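PDB 6R5T: periplasmic beta-glucosidase from Pseudomonas aeruginosa, which probably hydrolyses terminal, non-reducing beta-D-glucosyl residues to release beta-D-glucose, as a periplasmic member of glycoside hydrolase family 3. Local coordinates for residues Arg158-Ser163 and Asp169-Ala174; Tyr78-Gly83 and Arg108-Glu113; Ser622-Ser627 and Val716-Asp721; Tyr608-Gly613 and Gln656-Asp661; Ala183-Gly186 and Tyr190-Val193. The protein carries 1 engineered substitution. All blocks are in the same frame, centred on the assembly; numbering follows the deposited sequence.

Contact 1: residues Arg158-Ser163 and Asp169-Ala174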
# COMPACT_ATOMS: atom_id res chain seq x y z
N ARG A 158 28.96 -9.74 11.81
CA ARG A 158 30.06 -10.57 12.36
C ARG A 158 31.14 -10.79 11.32
O ARG A 158 32.37 -10.77 11.66
CB ARG A 158 29.50 -11.84 12.95
CG ARG A 158 28.69 -11.60 14.22
CD ARG A 158 28.32 -12.90 14.91
NE ARG A 158 27.43 -13.71 14.11
CZ ARG A 158 26.09 -13.68 14.14
NH1 ARG A 158 25.42 -12.88 14.96
NH2 ARG A 158 25.42 -14.48 13.33
N ALA A 159 30.76 -11.03 10.06
CA ALA A 159 31.73 -11.30 8.99
C ALA A 159 32.56 -10.06 8.69
O ALA A 159 33.78 -10.18 8.45
CB ALA A 159 31.00 -11.84 7.80
N TYR A 160 31.94 -8.88 8.67
CA TYR A 160 32.68 -7.63 8.41
C TYR A 160 33.65 -7.35 9.54
O TYR A 160 34.82 -7.00 9.26
CB TYR A 160 31.73 -6.44 8.27
CG TYR A 160 30.91 -6.33 7.00
CD1 TYR A 160 31.38 -6.69 5.76
CD2 TYR A 160 29.67 -5.72 7.03
CE1 TYR A 160 30.68 -6.48 4.59
CE2 TYR A 160 28.92 -5.54 5.87
CZ TYR A 160 29.44 -5.87 4.64
OH TYR A 160 28.74 -5.66 3.48
N GLN A 161 33.19 -7.48 10.78
CA GLN A 161 33.95 -6.92 11.95
C GLN A 161 34.95 -7.93 12.51
O GLN A 161 35.88 -7.50 13.23
CB GLN A 161 32.97 -6.43 13.01
CG GLN A 161 32.04 -5.35 12.47
CD GLN A 161 31.34 -4.52 13.53
OE1 GLN A 161 30.91 -3.38 13.27
NE2 GLN A 161 31.16 -5.11 14.71
N GLY A 162 34.78 -9.21 12.17
CA GLY A 162 35.71 -10.27 12.64
C GLY A 162 35.73 -10.39 14.16
O GLY A 162 34.82 -9.92 14.86
N SER A 163 36.79 -10.99 14.69
CA SER A 163 36.95 -11.14 16.16
C SER A 163 37.52 -9.85 16.77
O SER A 163 37.37 -9.68 17.97
CB SER A 163 37.83 -12.32 16.52
OG SER A 163 39.09 -12.20 15.89
N ASP A 169 42.18 -6.60 8.50
CA ASP A 169 41.27 -7.15 7.47
C ASP A 169 39.81 -7.05 7.97
O ASP A 169 38.97 -7.75 7.39
CB ASP A 169 41.67 -8.56 7.10
CG ASP A 169 41.69 -9.55 8.25
OD1 ASP A 169 41.55 -9.15 9.45
OD2 ASP A 169 41.86 -10.74 7.95
N SER A 170 39.54 -6.28 9.01
CA SER A 170 38.18 -6.00 9.53
C SER A 170 37.76 -4.62 9.03
O SER A 170 38.60 -3.72 8.89
CB SER A 170 38.12 -6.05 11.03
OG SER A 170 38.28 -7.37 11.52
N ILE A 171 36.45 -4.41 8.92
CA ILE A 171 35.83 -3.07 8.78
C ILE A 171 34.68 -3.02 9.76
O ILE A 171 34.05 -4.07 10.10
CB ILE A 171 35.37 -2.75 7.35
CG1 ILE A 171 34.23 -3.68 6.90
CG2 ILE A 171 36.56 -2.77 6.40
CD1 ILE A 171 33.75 -3.44 5.50
N MET A 172 34.30 -1.81 10.14
CA MET A 172 33.11 -1.60 10.99
C MET A 172 31.86 -1.61 10.10
O MET A 172 31.88 -1.09 8.99
CB MET A 172 33.19 -0.25 11.70
CG MET A 172 31.99 0.04 12.53
SD MET A 172 32.20 1.53 13.61
CE MET A 172 33.45 0.90 14.73
N ALA A 173 30.81 -2.24 10.60
CA ALA A 173 29.49 -2.29 9.92
C ALA A 173 28.69 -1.08 10.43
O ALA A 173 28.57 -0.90 11.65
CB ALA A 173 28.76 -3.55 10.25
N ALA A 174 28.14 -0.29 9.53
CA ALA A 174 27.13 0.73 9.82
C ALA A 174 25.81 0.20 9.23
O ALA A 174 25.57 0.39 8.06
CB ALA A 174 27.53 2.07 9.24
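Gln161 and Tyr160, the last two residues of helix 146-161, reach the incoming strand with differently aimed side chains. Gln161 starts off away from 169-174, but its chain, extended beyond CG, carries the amide back alongside it. There OE1 takes the N-H of Ala173 at 2.9 Å, in the carbonyl plane and on a lone pair, with a nearly straight angle of 171° at the hydrogen. On the way CG passes 3.4 Å from Ile171 O, and OE1 also lies against Met172 CG. The same OE1 accepts from Gly217 N, and NE2 donates to Gly215 O, which fixes the amide's rotation and satisfies both its ends in a buried place.

The Tyr160 ring meets the same residue, Ala173, by its edge: Ala173 CB lies near the ring plane, 4.0 Å from CD2, while Ile171 crosses the tyrosine's stem obliquely, CG1 4.0 Å from CB. Ile171 CG1 stands between backbone N and carbonyl carbon (chi1 65°), and with the chain extended beyond it CD1 comes beside Tyr160 CD1. Beyond the ring, the hydroxyl bonds to Ser124.

The backbone adds its own bond: Ile171 N donates to Tyr160 O at 3.1 Å from above the carbonyl plane. Gly162, with positive phi, ends the helix, and Ser170 OG lies 2.9 Å from Gln161 O with Asn164 O also within its reach.

This is an alpha-to-beta connection of the TIM-barrel domain: helix 146-161 hands over to barrel strand 172-178, with helix 100-116 packed against Tyr160 and Ile171, and strand 121-122 beside Met172 and Ala174.

Contact 2: residues Tyr78-Gly83 and Arg108-Glu113. With BGC (beta-D-glucopyranose), chain C.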
# COMPACT_ATOMS: atom_id res chain seq x y z
N TYR A 78 32.78 3.67 2.99
CA TYR A 78 32.25 3.45 1.63
C TYR A 78 31.04 2.54 1.68
O TYR A 78 30.76 1.93 2.69
CB TYR A 78 33.35 2.89 0.77
CG TYR A 78 33.17 2.90 -0.73
CD1 TYR A 78 32.66 4.00 -1.40
CD2 TYR A 78 33.56 1.80 -1.46
CE1 TYR A 78 32.53 4.02 -2.77
CE2 TYR A 78 33.46 1.81 -2.85
CZ TYR A 78 32.96 2.93 -3.49
OH TYR A 78 32.88 2.97 -4.86
N ASP A 79 30.31 2.51 0.59
CA ASP A 79 29.08 1.70 0.36
C ASP A 79 29.54 0.36 -0.23
O ASP A 79 29.39 0.12 -1.41
CB ASP A 79 28.12 2.49 -0.52
CG ASP A 79 27.39 3.60 0.22
OD1 ASP A 79 26.70 3.26 1.22
OD2 ASP A 79 27.46 4.79 -0.20
N VAL A 80 30.10 -0.48 0.61
CA VAL A 80 30.50 -1.85 0.26
C VAL A 80 29.30 -2.73 0.60
O VAL A 80 29.15 -3.15 1.71
CB VAL A 80 31.80 -2.25 0.96
CG1 VAL A 80 32.17 -3.63 0.57
CG2 VAL A 80 32.93 -1.32 0.61
N ALA A 81 28.39 -2.81 -0.34
CA ALA A 81 27.05 -3.41 -0.13
C ALA A 81 27.07 -4.92 -0.42
O ALA A 81 26.49 -5.67 0.36
CB ALA A 81 26.08 -2.69 -1.03
N HIS A 82 27.66 -5.33 -1.54
CA HIS A 82 27.71 -6.74 -1.97
C HIS A 82 29.03 -6.96 -2.71
O HIS A 82 29.03 -7.60 -3.76
CB HIS A 82 26.48 -7.13 -2.81
CG HIS A 82 26.26 -6.34 -4.04
ND1 HIS A 82 26.59 -6.81 -5.28
CD2 HIS A 82 25.74 -5.12 -4.22
CE1 HIS A 82 26.27 -5.89 -6.19
NE2 HIS A 82 25.78 -4.83 -5.56
N GLY A 83 30.11 -6.40 -2.15
CA GLY A 83 31.42 -6.50 -2.80
C GLY A 83 32.09 -5.18 -2.84
O GLY A 83 31.40 -4.15 -2.92
N ARG A 108 32.91 -11.29 4.26
CA ARG A 108 34.33 -11.43 4.70
C ARG A 108 35.25 -10.95 3.58
O ARG A 108 36.18 -10.15 3.84
CB ARG A 108 34.67 -12.86 5.09
CG ARG A 108 36.12 -13.04 5.54
CD ARG A 108 36.31 -12.83 7.04
NE ARG A 108 36.07 -11.48 7.56
CZ ARG A 108 36.88 -10.42 7.47
NH1 ARG A 108 38.07 -10.49 6.86
NH2 ARG A 108 36.51 -9.28 8.04
N ILE A 109 35.04 -11.45 2.38
CA ILE A 109 35.88 -11.05 1.23
C ILE A 109 35.69 -9.57 0.97
O ILE A 109 36.67 -8.85 0.63
CB ILE A 109 35.54 -11.90 -0.00
CG1 ILE A 109 35.92 -13.36 0.24
CG2 ILE A 109 36.14 -11.32 -1.25
CD1 ILE A 109 37.38 -13.62 0.30
N SER A 110 34.46 -9.06 1.06
CA SER A 110 34.23 -7.61 0.85
C SER A 110 35.09 -6.81 1.85
O SER A 110 35.68 -5.82 1.50
CB SER A 110 32.76 -7.26 1.08
OG SER A 110 31.92 -7.87 0.10
N ALA A 111 35.07 -7.23 3.09
CA ALA A 111 35.80 -6.52 4.18
C ALA A 111 37.31 -6.63 3.93
O ALA A 111 38.01 -5.63 4.08
CB ALA A 111 35.44 -7.11 5.50
N LEU A 112 37.75 -7.81 3.57
CA LEU A 112 39.19 -8.07 3.23
C LEU A 112 39.61 -7.10 2.13
O LEU A 112 40.63 -6.39 2.25
CB LEU A 112 39.34 -9.53 2.76
CG LEU A 112 40.75 -10.00 2.44
CD1 LEU A 112 40.81 -11.54 2.47
CD2 LEU A 112 41.18 -9.48 1.08
N GLU A 113 38.84 -7.03 1.04
CA GLU A 113 39.20 -6.17 -0.09
C GLU A 113 39.09 -4.67 0.25
O GLU A 113 39.91 -3.87 -0.20
CB GLU A 113 38.36 -6.46 -1.33
CG GLU A 113 38.63 -7.83 -1.94
CD GLU A 113 37.90 -8.01 -3.23
OE1 GLU A 113 36.98 -7.15 -3.56
OE2 GLU A 113 38.23 -8.98 -3.96
C2 BGC C . 24.22 5.12 1.43
C3 BGC C . 24.63 6.60 1.37
C4 BGC C . 23.84 7.21 0.18
C5 BGC C . 22.34 7.05 0.52
C6 BGC C . 21.44 7.54 -0.59
C1 BGC C . 22.70 5.02 1.60
O1 BGC C . 22.43 3.65 1.53
O2 BGC C . 24.83 4.39 2.49
O3 BGC C . 26.04 6.69 1.10
O4 BGC C . 24.18 8.60 0.10
O5 BGC C . 22.04 5.69 0.53
O6 BGC C . 20.07 7.40 -0.20
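In the TIM-barrel domain of this family 3 enzyme, the loop that leaves barrel strand 75-78 carries a sugar-binding aspartate at its start and rests, a few residues on, against helix 100-116. The resting point is small and centred on Ser110. Val80 sends CG1 onto Ser110 CB at 3.7 Å; with CG1 anti to the backbone N (chi1 -179°), that methyl is the branch that faces the helix. Gly83 comes in beside it, its CA the nearest to that of Ser110 among residues 78-83. Ser110 OG sits 3.2 Å from Gly83 N, yet the angle is too poor for a hydrogen bond, and the hydroxyl is bonded instead to Ser106 O, one turn back in its own helix. Gly83 has backbone angles that call for glycine.

On the far side of the loop, Asp79 points its carboxylate into the pocket and grips the glucose with both oxygens: BGC O2 donates to OD1 at 2.5 Å and BGC O3 to OD2 at 2.7 Å. Arg137, Lys176, His177 and Glu486 hold the same sugar. His82 is fixed at both ring nitrogens, by Phe88 O and Ser397 O.

Chemically, the two sides of this loop differ: a buried touch on the helix, by one methyl and an unbonded hydroxyl-glycine approach, and a two-pronged carboxylate on neighbouring hydroxyls, a pairing that probably senses O2 and O3 together.

Contact 3: residues Ser622-Ser627 and Val716-Asp721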
# COMPACT_ATOMS: atom_id res chain seq x y z
N SER A 622 9.93 -37.11 4.44
CA SER A 622 9.16 -38.06 5.24
C SER A 622 8.15 -37.26 6.05
O SER A 622 8.20 -36.03 6.12
CB SER A 622 10.07 -38.87 6.12
OG SER A 622 10.63 -38.08 7.17
N PRO A 623 7.20 -37.94 6.73
CA PRO A 623 6.20 -37.23 7.52
C PRO A 623 6.87 -36.46 8.64
O PRO A 623 7.84 -36.93 9.25
CB PRO A 623 5.33 -38.36 8.08
CG PRO A 623 5.55 -39.49 7.12
CD PRO A 623 7.00 -39.41 6.75
N LEU A 624 6.33 -35.28 8.93
CA LEU A 624 6.82 -34.47 10.03
C LEU A 624 6.44 -35.13 11.36
O LEU A 624 5.28 -35.53 11.51
CB LEU A 624 6.17 -33.09 9.93
CG LEU A 624 6.46 -32.15 11.09
CD1 LEU A 624 7.93 -31.82 11.23
CD2 LEU A 624 5.63 -30.89 10.94
N ARG A 625 7.39 -35.20 12.26
CA ARG A 625 7.15 -35.76 13.62
C ARG A 625 7.67 -34.77 14.66
O ARG A 625 8.82 -34.32 14.58
CB ARG A 625 7.80 -37.14 13.69
CG ARG A 625 7.18 -38.16 12.73
CD ARG A 625 5.76 -38.59 13.11
NE ARG A 625 5.10 -39.59 12.24
CZ ARG A 625 4.10 -39.35 11.38
NH1 ARG A 625 3.62 -38.12 11.21
NH2 ARG A 625 3.57 -40.34 10.66
N LEU A 626 6.86 -34.48 15.69
CA LEU A 626 7.28 -33.64 16.82
C LEU A 626 7.64 -34.55 18.00
O LEU A 626 6.99 -35.60 18.15
CB LEU A 626 6.14 -32.70 17.20
CG LEU A 626 5.59 -31.83 16.09
CD1 LEU A 626 4.53 -30.88 16.65
CD2 LEU A 626 6.72 -31.04 15.43
N SER A 627 8.59 -34.12 18.81
CA SER A 627 9.13 -34.90 19.95
C SER A 627 8.06 -35.02 21.05
O SER A 627 8.14 -35.97 21.83
CB SER A 627 10.39 -34.31 20.49
OG SER A 627 10.19 -33.00 20.88
N VAL A 716 3.09 -26.47 13.39
CA VAL A 716 4.45 -26.55 12.85
C VAL A 716 4.32 -27.06 11.43
O VAL A 716 3.75 -28.14 11.23
CB VAL A 716 5.35 -27.47 13.69
CG1 VAL A 716 6.73 -27.51 13.08
CG2 VAL A 716 5.41 -27.02 15.14
N PHE A 717 4.79 -26.29 10.45
CA PHE A 717 4.73 -26.65 9.02
C PHE A 717 6.14 -26.86 8.51
O PHE A 717 7.04 -26.09 8.87
CB PHE A 717 4.15 -25.55 8.14
CG PHE A 717 2.78 -25.10 8.51
CD1 PHE A 717 2.61 -24.22 9.55
CD2 PHE A 717 1.69 -25.52 7.77
CE1 PHE A 717 1.34 -23.77 9.82
CE2 PHE A 717 0.41 -25.09 8.09
CZ PHE A 717 0.25 -24.24 9.15
N VAL A 718 6.35 -27.94 7.77
CA VAL A 718 7.63 -28.16 7.08
C VAL A 718 7.37 -28.41 5.61
O VAL A 718 6.36 -29.05 5.27
CB VAL A 718 8.44 -29.29 7.76
CG1 VAL A 718 9.68 -29.56 6.97
CG2 VAL A 718 8.79 -28.87 9.19
N GLY A 719 8.24 -27.89 4.78
CA GLY A 719 8.21 -28.18 3.35
C GLY A 719 9.36 -27.50 2.63
O GLY A 719 10.23 -26.87 3.26
N LEU A 720 9.38 -27.68 1.32
CA LEU A 720 10.45 -27.10 0.46
C LEU A 720 10.05 -25.76 -0.16
O LEU A 720 10.87 -25.18 -0.90
CB LEU A 720 10.79 -28.14 -0.62
CG LEU A 720 11.22 -29.49 -0.08
CD1 LEU A 720 11.63 -30.39 -1.23
CD2 LEU A 720 12.37 -29.40 0.93
N ASP A 721 8.88 -25.24 0.19
CA ASP A 721 8.53 -23.82 -0.02
C ASP A 721 7.37 -23.50 0.92
O ASP A 721 6.80 -24.39 1.54
CB ASP A 721 8.32 -23.46 -1.50
CG ASP A 721 7.18 -24.13 -2.18
OD1 ASP A 721 6.09 -24.09 -1.62
OD2 ASP A 721 7.38 -24.69 -3.26
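Leu624 is wedged against Val716 and Val718 in the interior of the fibronectin type III-like domain, where strand 619-626 of one sheet faces strand 712-719 of the other across the beta sandwich. The tight part is Leu624 itself. A chi1 of 174° stretches its CG away from the backbone N, and the two methyls fork over the facing strand: CD1 meets Val718 CG2 at 3.7 Å, the two side chains crossing at about a right angle, while CD2 lies 4.1 Å from Val716 CG1. Leu657 and Leu659 of strand 651-660 and Phe730 of strand 725-732 pack on Val716 as well, and Ala639 of strand 636-645 touches Leu624.

Toward Leu626 the packing slackens. Its CD2 reaches Val716 CB at 4.2 Å, and the residue is only partly buried. Arg625, pointing out of the sandwich, is exposed; Pro623 CB lies against one face of its guanidinium, toward the rim, and NH1 donates to Leu624 O at 3.1 Å, from above the carbonyl plane. Between the strands themselves the contact is entirely apolar in its side chains, but one methyl also leans on main chain: Leu624 CD2 comes to 3.3 Å from Val716 O.

Contact 4: residues Tyr608-Gly613 and Gln656-Asp661. With MG (magnesium ion), chain F.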
# COMPACT_ATOMS: atom_id res chain seq x y z
N TYR A 608 4.97 -16.95 -7.82
CA TYR A 608 5.98 -17.84 -7.18
C TYR A 608 6.01 -17.44 -5.72
O TYR A 608 6.26 -16.27 -5.43
CB TYR A 608 7.36 -17.69 -7.81
CG TYR A 608 7.42 -17.87 -9.31
CD1 TYR A 608 7.23 -19.10 -9.90
CD2 TYR A 608 7.76 -16.81 -10.12
CE1 TYR A 608 7.34 -19.26 -11.28
CE2 TYR A 608 7.87 -16.95 -11.49
CZ TYR A 608 7.66 -18.19 -12.08
OH TYR A 608 7.80 -18.34 -13.44
N PRO A 609 5.77 -18.37 -4.80
CA PRO A 609 5.72 -18.00 -3.38
C PRO A 609 7.12 -17.94 -2.75
O PRO A 609 8.10 -18.38 -3.26
CB PRO A 609 4.96 -19.16 -2.77
CG PRO A 609 5.38 -20.31 -3.63
CD PRO A 609 5.49 -19.77 -5.05
N PHE A 610 7.16 -17.32 -1.58
CA PHE A 610 8.34 -17.32 -0.72
C PHE A 610 8.86 -18.73 -0.54
O PHE A 610 8.07 -19.67 -0.30
CB PHE A 610 7.95 -16.75 0.63
CG PHE A 610 9.10 -16.66 1.59
CD1 PHE A 610 9.98 -15.57 1.59
CD2 PHE A 610 9.30 -17.66 2.54
CE1 PHE A 610 10.99 -15.50 2.54
CE2 PHE A 610 10.30 -17.57 3.48
CZ PHE A 610 11.16 -16.51 3.47
N GLY A 611 10.15 -18.91 -0.72
CA GLY A 611 10.82 -20.21 -0.55
C GLY A 611 10.75 -21.09 -1.79
O GLY A 611 11.27 -22.22 -1.71
N TYR A 612 10.22 -20.59 -2.91
CA TYR A 612 10.09 -21.39 -4.16
C TYR A 612 11.43 -21.48 -4.88
O TYR A 612 12.15 -20.47 -5.03
CB TYR A 612 9.04 -20.77 -5.08
CG TYR A 612 8.82 -21.52 -6.35
CD1 TYR A 612 8.10 -22.69 -6.40
CD2 TYR A 612 9.37 -21.03 -7.51
CE1 TYR A 612 7.91 -23.34 -7.62
CE2 TYR A 612 9.21 -21.67 -8.72
CZ TYR A 612 8.46 -22.80 -8.78
OH TYR A 612 8.34 -23.39 -10.02
N GLY A 613 11.69 -22.66 -5.41
CA GLY A 613 12.77 -22.79 -6.40
C GLY A 613 12.99 -24.24 -6.74
O GLY A 613 12.83 -25.11 -5.82
N GLN A 656 12.26 -25.87 4.99
CA GLN A 656 11.77 -24.67 5.69
C GLN A 656 10.78 -25.08 6.78
O GLN A 656 9.94 -25.92 6.51
CB GLN A 656 11.10 -23.74 4.68
CG GLN A 656 12.09 -23.32 3.61
CD GLN A 656 11.45 -23.04 2.27
OE1 GLN A 656 10.42 -22.35 2.20
NE2 GLN A 656 12.10 -23.48 1.19
N LEU A 657 10.90 -24.44 7.94
CA LEU A 657 9.99 -24.65 9.06
C LEU A 657 9.23 -23.36 9.30
O LEU A 657 9.87 -22.31 9.54
CB LEU A 657 10.75 -25.11 10.30
CG LEU A 657 9.80 -25.50 11.43
CD1 LEU A 657 10.36 -26.62 12.25
CD2 LEU A 657 9.49 -24.29 12.32
N TYR A 658 7.91 -23.47 9.36
CA TYR A 658 7.03 -22.32 9.64
C TYR A 658 6.21 -22.64 10.87
O TYR A 658 5.87 -23.81 11.11
CB TYR A 658 6.11 -22.01 8.45
CG TYR A 658 6.86 -21.72 7.18
CD1 TYR A 658 7.24 -22.73 6.32
CD2 TYR A 658 7.19 -20.42 6.83
CE1 TYR A 658 7.93 -22.45 5.14
CE2 TYR A 658 7.88 -20.13 5.67
CZ TYR A 658 8.22 -21.14 4.80
OH TYR A 658 8.96 -20.77 3.69
N LEU A 659 5.85 -21.60 11.60
CA LEU A 659 4.92 -21.74 12.74
C LEU A 659 3.66 -20.92 12.49
O LEU A 659 3.76 -19.80 11.97
CB LEU A 659 5.59 -21.22 14.01
CG LEU A 659 6.59 -22.16 14.66
CD1 LEU A 659 7.07 -21.61 15.98
CD2 LEU A 659 5.99 -23.53 14.87
N GLN A 660 2.54 -21.45 12.95
CA GLN A 660 1.32 -20.64 13.06
C GLN A 660 0.84 -20.70 14.51
O GLN A 660 0.88 -21.80 15.12
CB GLN A 660 0.21 -21.11 12.13
CG GLN A 660 -1.04 -20.23 12.19
CD GLN A 660 -2.18 -20.79 11.37
OE1 GLN A 660 -2.12 -21.92 10.91
NE2 GLN A 660 -3.22 -19.97 11.15
N ASP A 661 0.35 -19.57 15.00
CA ASP A 661 -0.31 -19.49 16.32
C ASP A 661 -1.78 -19.19 16.04
O ASP A 661 -2.14 -18.04 15.83
CB ASP A 661 0.34 -18.37 17.12
CG ASP A 661 -0.22 -18.17 18.51
OD1 ASP A 661 -1.19 -18.91 18.86
OD2 ASP A 661 0.26 -17.25 19.20
MG MG F . -2.27 -19.15 20.64
O HOH W 1 -1.33 -17.35 21.27
O HOH W 2 -3.07 -20.86 19.71
O HOH W 3 -0.83 -20.35 21.57
O HOH W 4 -3.44 -19.40 22.42
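One hydrogen bond ties the loop to the strand, and a second, within the strand, steadies its donor. Gln656 NE2 donates to Gly611 O at 3.3 Å, in the carbonyl plane and on a lone pair, with Gly611 O lying close to the plane of the Gln656 amide. The other end of that amide receives the Tyr658 hydroxyl, OH to OE1 at 2.6 Å, again in plane and on a lone pair. With NE2 also bonded to Val654 O, the amide is held at both ends and its flip is settled.

The aromatic contact runs edge on. Tyr658 OH lies in the plane of the Phe610 ring, 3.3 Å from CD2, and Phe610 CE2 in turn sits at the edge of the Tyr658 ring, 4.1 Å from its CE2; the two side chains approach at a slant. A chi1 of -178° turns the Phe610 ring away from its own backbone N and toward the strand. Tyr578 stacks on Phe610 and also meets Tyr658.

The loop makes a type II beta turn from Pro609 to Tyr612, with Gly611 at the position of positive phi, and through it the family 3 C-terminal domain packs against strand 651-660 of the fibronectin type III-like domain. Phe610 O is bonded to Ser722 of the latter.

Metal binding lies just past the far end of that strand. Asp661 OD1 binds magnesium at 2.1 Å, with four waters and Val663 O completing six ligands. Asp661 OD2 does not reach the ion: it accepts from water 1 at 2.6 Å and forms a salt bridge with Arg668.

Contact 5: residues Ala183-Gly186 and Tyr190-Val193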
# COMPACT_ATOMS: atom_id res chain seq x y z
N ALA A 183 9.30 0.32 3.79
CA ALA A 183 7.82 0.38 3.80
C ALA A 183 7.27 1.65 3.16
O ALA A 183 6.07 1.98 3.36
CB ALA A 183 7.34 0.17 5.23
N ALA A 184 8.09 2.37 2.40
CA ALA A 184 7.67 3.60 1.72
C ALA A 184 6.30 3.42 1.06
O ALA A 184 6.12 2.50 0.24
CB ALA A 184 8.68 3.96 0.67
N GLU A 185 5.38 4.34 1.31
CA GLU A 185 4.04 4.27 0.71
C GLU A 185 4.18 4.36 -0.81
O GLU A 185 4.99 5.16 -1.35
CB GLU A 185 3.18 5.37 1.31
CG GLU A 185 1.72 5.27 1.08
CD GLU A 185 0.99 6.24 2.03
OE1 GLU A 185 0.86 7.36 1.66
OE2 GLU A 185 0.71 5.86 3.18
N GLY A 186 3.41 3.53 -1.50
CA GLY A 186 3.42 3.54 -2.97
C GLY A 186 4.68 2.89 -3.55
O GLY A 186 4.85 2.88 -4.78
N TYR A 190 11.92 7.26 -0.57
CA TYR A 190 11.93 8.38 0.39
C TYR A 190 10.54 8.68 0.93
O TYR A 190 10.41 9.56 1.80
CB TYR A 190 12.48 9.64 -0.27
CG TYR A 190 13.68 9.46 -1.15
CD1 TYR A 190 14.85 8.85 -0.67
CD2 TYR A 190 13.64 9.92 -2.45
CE1 TYR A 190 15.96 8.77 -1.49
CE2 TYR A 190 14.74 9.83 -3.28
CZ TYR A 190 15.88 9.23 -2.81
OH TYR A 190 17.03 9.19 -3.60
N ASN A 191 9.53 7.90 0.55
CA ASN A 191 8.15 8.33 0.88
C ASN A 191 7.79 7.88 2.30
O ASN A 191 8.44 7.01 2.93
CB ASN A 191 7.13 7.80 -0.13
CG ASN A 191 5.82 8.56 -0.12
OD1 ASN A 191 5.77 9.71 0.35
ND2 ASN A 191 4.77 7.94 -0.63
N THR A 192 6.76 8.53 2.77
CA THR A 192 6.10 8.30 4.06
C THR A 192 6.01 6.83 4.45
O THR A 192 5.58 6.00 3.65
CB THR A 192 4.67 8.82 3.89
OG1 THR A 192 4.80 10.20 3.54
CG2 THR A 192 3.85 8.67 5.15
N VAL A 193 6.32 6.55 5.72
CA VAL A 193 6.11 5.23 6.31
C VAL A 193 5.19 5.39 7.48
O VAL A 193 5.43 6.24 8.37
CB VAL A 193 7.40 4.51 6.71
CG1 VAL A 193 7.12 3.21 7.44
CG2 VAL A 193 8.29 4.28 5.49
O HOH W 5 2.06 9.07 0.18
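The chain doubles back on itself so that Glu185 N donates to Thr192 O at 2.9 Å, with Ala184 and Asn191 the closest pair of alpha carbons. Both arms belong to the long loop that follows strand 172-178 of the TIM-barrel domain and leads to helix 197-204.

Asn191 supplies the second crossing bond. With chi1 at -160°, trans, its amide is brought across to the other arm, and ND2 donates to Glu185 O at 2.9 Å. Glu185 O lies in the plane of the Asn191 amide, though ND2 stands well above the Glu185 carbonyl plane. OD1 turns back on its own arm and takes a weak bond from Thr192 N. Beside this polar pair Val193 CG1 meets Ala183 CB at 3.8 Å, and CG2 lies 3.6 Å from Ala184 N.

The outer side faces the second subunit. Glu185 runs out extended and its carboxylate is shared there, OE2 in a salt bridge with Arg199 and OE1 bonded to Tyr577, both of that subunit; Thr192 packs on its Leu581. Within the chain, Tyr190 OH bonds to Glu486 of the sugar pocket, so the loop touches both the dimer interface and the ligand site. One water sits between the arms, donating to Glu185 OE1 at 2.6 Å and accepting from Asn191 ND2 at 3.0 Å.

Contacts 1, 2 and 5 lie in the TIM-barrel domain. The first two are buried and touch: Arg108, from the helix of contact 2, bonds to the carbonyls of Ala159 and Asp169 in contact 1. Contact 5, about 28 Å from contact 2 between centres, is instead pressed against the second subunit; its own bonds are neutral, and the charge of Glu185 is spent on that subunit. Contacts 3 and 4 share the fibronectin type III-like domain through the adjacent strands 712-719 and 651-660, joined by Phe717 N to Tyr658 O; contact 3 is apolar sandwich interior, contact 4 a polar and aromatic domain junction. Sugar binding falls to contact 2 and magnesium to contact 4.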